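Side-chain contacts in saframycin Mx1 synthetase B (Legionella pneumophila subsp. pneumophila, PDB 3KXW), which belongs to the ANL clan of AMP-binding enzymes, and pairs its large AMP-binding region with a smaller Disco-interacting protein 2-like domain toward the C-terminus: residues A[491-496]-A[500-505]; A[527-530]-A[536-539]. One frame throughout, in Å; residues are numbered along the deposited sequence.

Contact 1: residues A[491-496]-A[500-505]; sequences AFVIQE and YKLTVM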
loop_
_atom_site.group_PDB
_atom_site.type_symbol
_atom_site.label_atom_id
_atom_site.label_comp_id
_atom_site.label_asym_id
_atom_site.label_seq_id
_atom_site.Cartn_x
_atom_site.Cartn_y
_atom_site.Cartn_z
ATOM N N ALA A 491 18.013 13.530 5.196
ATOM C CA ALA A 491 17.185 12.342 5.393
ATOM C C ALA A 491 18.048 11.113 5.169
ATOM O O ALA A 491 18.877 11.100 4.285
ATOM C CB ALA A 491 16.025 12.340 4.418
ATOM N N PHE A 492 17.830 10.077 5.964
ATOM C CA PHE A 492 18.618 8.868 5.836
ATOM C C PHE A 492 17.947 7.773 6.613
ATOM O O PHE A 492 17.110 8.037 7.475
ATOM C CB PHE A 492 20.046 9.082 6.342
ATOM C CG PHE A 492 20.128 9.715 7.697
ATOM C CD1 PHE A 492 20.232 8.937 8.843
ATOM C CD2 PHE A 492 20.082 11.088 7.838
ATOM C CE1 PHE A 492 20.300 9.518 10.101
ATOM C CE2 PHE A 492 20.148 11.676 9.099
ATOM C CZ PHE A 492 20.266 10.890 10.226
ATOM N N VAL A 493 18.354 6.541 6.343
ATOM C CA VAL A 493 17.816 5.399 7.070
ATOM C C VAL A 493 18.846 4.818 8.011
ATOM O O VAL A 493 20.008 4.609 7.636
ATOM C CB VAL A 493 17.360 4.293 6.104
ATOM C CG1 VAL A 493 16.817 3.087 6.891
ATOM C CG2 VAL A 493 16.306 4.832 5.183
ATOM N N ILE A 494 18.402 4.556 9.235
ATOM C CA ILE A 494 19.228 3.992 10.292
ATOM C C ILE A 494 18.765 2.576 10.541
ATOM O O ILE A 494 17.561 2.337 10.602
ATOM C CB ILE A 494 19.025 4.798 11.590
ATOM C CG1 ILE A 494 19.547 6.214 11.384
ATOM C CG2 ILE A 494 19.705 4.139 12.774
ATOM C CD1 ILE A 494 20.878 6.235 10.691
ATOM N N GLN A 495 19.697 1.633 10.666
ATOM C CA GLN A 495 19.310 0.294 11.118
ATOM C C GLN A 495 19.560 0.206 12.607
ATOM O O GLN A 495 20.656 0.492 13.070
ATOM C CB GLN A 495 20.056 -0.816 10.392
ATOM C CG GLN A 495 19.468 -2.182 10.726
ATOM C CD GLN A 495 20.294 -3.344 10.200
ATOM O OE1 GLN A 495 21.393 -3.162 9.686
ATOM N NE2 GLN A 495 19.755 -4.555 10.329
ATOM N N GLU A 496 18.537 -0.173 13.359
ATOM C CA GLU A 496 18.587 -0.026 14.800
ATOM C C GLU A 496 17.898 -1.213 15.458
ATOM O O GLU A 496 16.670 -1.288 15.491
ATOM C CB GLU A 496 17.914 1.293 15.182
ATOM C CG GLU A 496 17.820 1.583 16.665
ATOM C CD GLU A 496 17.554 3.043 16.916
ATOM O OE1 GLU A 496 18.530 3.793 17.114
ATOM O OE2 GLU A 496 16.374 3.450 16.878
ATOM N N TYR A 500 14.531 -0.997 10.566
ATOM C CA TYR A 500 15.041 0.152 9.832
ATOM C C TYR A 500 14.150 1.359 10.090
ATOM O O TYR A 500 12.938 1.227 10.152
ATOM C CB TYR A 500 15.115 -0.146 8.339
ATOM C CG TYR A 500 16.193 -1.138 7.971
ATOM C CD1 TYR A 500 17.477 -0.709 7.635
ATOM C CD2 TYR A 500 15.932 -2.503 7.967
ATOM C CE1 TYR A 500 18.467 -1.613 7.291
ATOM C CE2 TYR A 500 16.914 -3.417 7.639
ATOM C CZ TYR A 500 18.176 -2.971 7.298
ATOM O OH TYR A 500 19.140 -3.888 6.965
ATOM N N LYS A 501 14.753 2.534 10.240
ATOM C CA LYS A 501 13.974 3.739 10.550
ATOM C C LYS A 501 14.380 4.877 9.627
ATOM O O LYS A 501 15.517 5.308 9.652
ATOM C CB LYS A 501 14.186 4.160 12.009
ATOM C CG LYS A 501 13.985 3.036 13.043
ATOM C CD LYS A 501 14.051 3.548 14.493
ATOM C CE LYS A 501 12.717 4.142 14.932
ATOM N NZ LYS A 501 11.589 3.186 14.688
ATOM N N LEU A 502 13.451 5.326 8.796
ATOM C CA LEU A 502 13.675 6.511 7.996
ATOM C C LEU A 502 13.745 7.700 8.938
ATOM O O LEU A 502 12.833 7.923 9.741
ATOM C CB LEU A 502 12.539 6.690 7.005
ATOM C CG LEU A 502 12.528 7.980 6.206
ATOM C CD1 LEU A 502 13.892 8.236 5.515
ATOM C CD2 LEU A 502 11.361 7.978 5.196
ATOM N N THR A 503 14.811 8.473 8.827
ATOM C CA THR A 503 15.081 9.535 9.801
ATOM C C THR A 503 15.255 10.848 9.082
ATOM O O THR A 503 15.977 10.909 8.114
ATOM C CB THR A 503 16.361 9.216 10.571
ATOM O OG1 THR A 503 16.234 7.912 11.160
ATOM C CG2 THR A 503 16.630 10.251 11.678
ATOM N N VAL A 504 14.595 11.902 9.555
ATOM C CA VAL A 504 14.731 13.207 8.932
ATOM C C VAL A 504 15.270 14.158 9.982
ATOM O O VAL A 504 14.743 14.207 11.081
ATOM C CB VAL A 504 13.381 13.733 8.414
ATOM C CG1 VAL A 504 13.500 15.210 8.007
ATOM C CG2 VAL A 504 12.859 12.857 7.251
HETATM N N MSE A 505 16.327 14.892 9.662
HETATM C CA MSE A 505 16.848 15.894 10.602
HETATM C C MSE A 505 16.766 17.280 9.969
HETATM O O MSE A 505 17.176 17.456 8.824
HETATM C CB MSE A 505 18.305 15.587 10.966
HETATM C CG MSE A 505 18.871 16.471 12.063
HETATM SE SE MSE A 505 20.702 15.887 12.527
HETATM C CE MSE A 505 20.239 14.182 13.397
#

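Contact 2: residues A[527-530]-A[536-539]; sequences ELVY and EVHT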
loop_
_atom_site.group_PDB
_atom_site.type_symbol
_atom_site.label_atom_id
_atom_site.label_comp_id
_atom_site.label_asym_id
_atom_site.label_seq_id
_atom_site.Cartn_x
_atom_site.Cartn_y
_atom_site.Cartn_z
ATOM N N GLU A 527 3.445 14.066 6.806
ATOM C CA GLU A 527 2.511 14.155 5.670
ATOM C C GLU A 527 3.193 14.445 4.324
ATOM O O GLU A 527 2.884 13.834 3.297
ATOM C CB GLU A 527 1.430 15.191 5.968
ATOM C CG GLU A 527 0.460 15.423 4.815
ATOM C CD GLU A 527 -0.468 16.613 5.074
ATOM O OE1 GLU A 527 -1.095 16.669 6.164
ATOM O OE2 GLU A 527 -0.541 17.502 4.205
ATOM N N LEU A 528 4.152 15.359 4.333
ATOM C CA LEU A 528 4.875 15.693 3.112
ATOM C C LEU A 528 5.577 14.510 2.487
ATOM O O LEU A 528 5.475 14.289 1.280
ATOM C CB LEU A 528 5.898 16.806 3.381
ATOM C CG LEU A 528 6.728 17.225 2.171
ATOM C CD1 LEU A 528 5.848 17.942 1.144
ATOM C CD2 LEU A 528 7.870 18.133 2.602
ATOM N N VAL A 529 6.322 13.756 3.293
ATOM C CA VAL A 529 7.086 12.636 2.767
ATOM C C VAL A 529 6.140 11.503 2.314
ATOM O O VAL A 529 6.368 10.842 1.302
ATOM C CB VAL A 529 8.088 12.130 3.828
ATOM C CG1 VAL A 529 8.811 10.900 3.324
ATOM C CG2 VAL A 529 9.075 13.262 4.184
ATOM N N TYR A 530 5.084 11.285 3.076
ATOM C CA TYR A 530 4.094 10.277 2.697
ATOM C C TYR A 530 3.474 10.575 1.328
ATOM O O TYR A 530 3.370 9.681 0.476
ATOM C CB TYR A 530 3.006 10.175 3.750
ATOM C CG TYR A 530 2.003 9.091 3.439
ATOM C CD1 TYR A 530 2.168 7.797 3.916
ATOM C CD2 TYR A 530 0.894 9.366 2.635
ATOM C CE1 TYR A 530 1.234 6.801 3.617
ATOM C CE2 TYR A 530 -0.041 8.383 2.339
ATOM C CZ TYR A 530 0.129 7.109 2.829
ATOM O OH TYR A 530 -0.826 6.148 2.516
ATOM N N GLU A 536 7.152 6.395 4.967
ATOM C CA GLU A 536 6.793 6.841 6.317
ATOM C C GLU A 536 8.005 7.214 7.163
ATOM O O GLU A 536 8.828 6.355 7.466
ATOM C CB GLU A 536 6.006 5.758 7.056
ATOM C CG GLU A 536 4.772 5.284 6.320
ATOM C CD GLU A 536 5.062 4.051 5.511
ATOM O OE1 GLU A 536 6.128 3.998 4.875
ATOM O OE2 GLU A 536 4.246 3.109 5.518
ATOM N N VAL A 537 8.098 8.482 7.571
ATOM C CA VAL A 537 9.172 8.907 8.494
ATOM C C VAL A 537 8.993 8.338 9.900
ATOM O O VAL A 537 7.920 8.460 10.492
ATOM C CB VAL A 537 9.246 10.437 8.614
ATOM C CG1 VAL A 537 10.380 10.824 9.573
ATOM C CG2 VAL A 537 9.464 11.066 7.236
ATOM N N HIS A 538 10.046 7.731 10.452
ATOM C CA HIS A 538 9.947 7.097 11.760
ATOM C C HIS A 538 10.482 7.978 12.870
ATOM O O HIS A 538 10.001 7.931 14.018
ATOM C CB HIS A 538 10.662 5.751 11.764
ATOM C CG HIS A 538 10.177 4.820 10.693
ATOM N ND1 HIS A 538 8.927 4.237 10.722
ATOM C CD2 HIS A 538 10.764 4.401 9.541
ATOM C CE1 HIS A 538 8.771 3.487 9.641
ATOM N NE2 HIS A 538 9.872 3.568 8.911
ATOM N N THR A 539 11.462 8.801 12.511
ATOM C CA THR A 539 12.150 9.624 13.474
ATOM C C THR A 539 12.415 10.989 12.863
ATOM O O THR A 539 12.872 11.094 11.725
ATOM C CB THR A 539 13.520 8.991 13.867
ATOM O OG1 THR A 539 13.322 7.663 14.378
ATOM C CG2 THR A 539 14.223 9.837 14.904
#

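Contact 1: residues A[491-496]-A[500-505]
Gln495 lies along one face of the Tyr500 ring at the tip of an antiparallel hairpin, where the two residues form a non-hydrogen-bonded pair. Gln495 CB starts the contact, 3.6 Å from Tyr500 CE1. Gln495 CG, anti to the backbone N (chi1 -171°), sits over the face 3.8 Å from the centroid of the Tyr500 ring, a CH-pi contact offset toward the rim. The extended chain then carries Gln495 CD to 3.5 Å from Tyr500 OH, and the amide lies stacked, its plane only 10° from that of the ring. NE2 ends near the hydroxyl too, but its angle is too poor for a hydrogen bond. A long amide suits this exposed end: its methylenes shield the ring while its polar tip can face water. At the edge of the same ring, Val493 CG1 meets Tyr500 CD1 at 3.9 Å.

On the other face of the sheet, Phe492 turns its ring over Thr503, whose CB makes a CH-pi contact 4.3 Å from the Phe492 centroid, while CG2 touches the ring at CE1 and CZ. A small beta-branched residue fits beneath a flat aromatic that the helix 554-567 also packs against, through Cys561. Between these faces the backbones are paired by two hydrogen-bonded couples, Phe492 with Thr503 and Ile494 with Lys501. The bond from Ile494 N to Lys501 O, 3.0 Å long, is nearly straight, yet its donor is tilted 31° from the carbonyl plane.

Helix 469-479 packs on the face carrying Ala491, Leu502 and Val504, so small and branched apolar residues suit that side. Two antiparallel strands joined by a short turn make a beta hairpin, and the helices on its two faces place it in the alpha/beta C-terminal domain of an ANL enzyme.

Contact 2: residues A[527-530]-A[536-539]
Val529 and Val537 meet through their methyl branches, and Val529 directs its CB toward the loop. Val537 CG2 is the atom that does the touching: it lies 3.8 Å from Val529 CG2, the same distance from Val529 CB, and 4.0 Å from Val529 CG1. With its CG1 anti to the backbone N (chi1 -180°), Val537 keeps CG2 beside that N, where it can meet the helix. The two side chains cross at about a right angle. Compact, beta-branched valines suit this buried spot, since each offers a short, stiff apolar surface. Val537 also packs on Val504 of strand 499-508. Here the chain leaves helix 515-533 and turns into strand 539-544, which runs parallel to and beside strand 499-508, so the contact closes the return limb of a beta-alpha-beta crossover.

Glu536 directs its CB away from the helix, yet Glu536 CG comes to the edge of the Tyr530 ring, 4.3 Å from Tyr530 CD1 and near the ring plane. The aliphatic part of the glutamate thus serves as the apolar partner. Glu536 OE2 lies close to Glu299 OE1, a pairing of like groups that may favour a shared proton or a shifted ionisation. Tyr530, broad and partly exposed, also packs on Trp214, Pro216 and Phe269.

Both contacts belong to one sheet and its helices, and strand 499-508 ties them together. Leu502 O of contact 1 probably accepts a hydrogen bond from His538 N of contact 2, at 2.9 Å, and Val504 N probably gives one to Thr539 O. Contact 1 is strand against strand: backbone hydrogen bonds carry it, with side chains added on both faces, and it runs from a buried body to an exposed end. Contact 2 joins a helix to the loop that follows it, is smaller and partly buried, and rests on side-chain packing alone. Its valines face the interior, whereas Tyr530 and Glu536 look toward residues of the larger AMP-binding region.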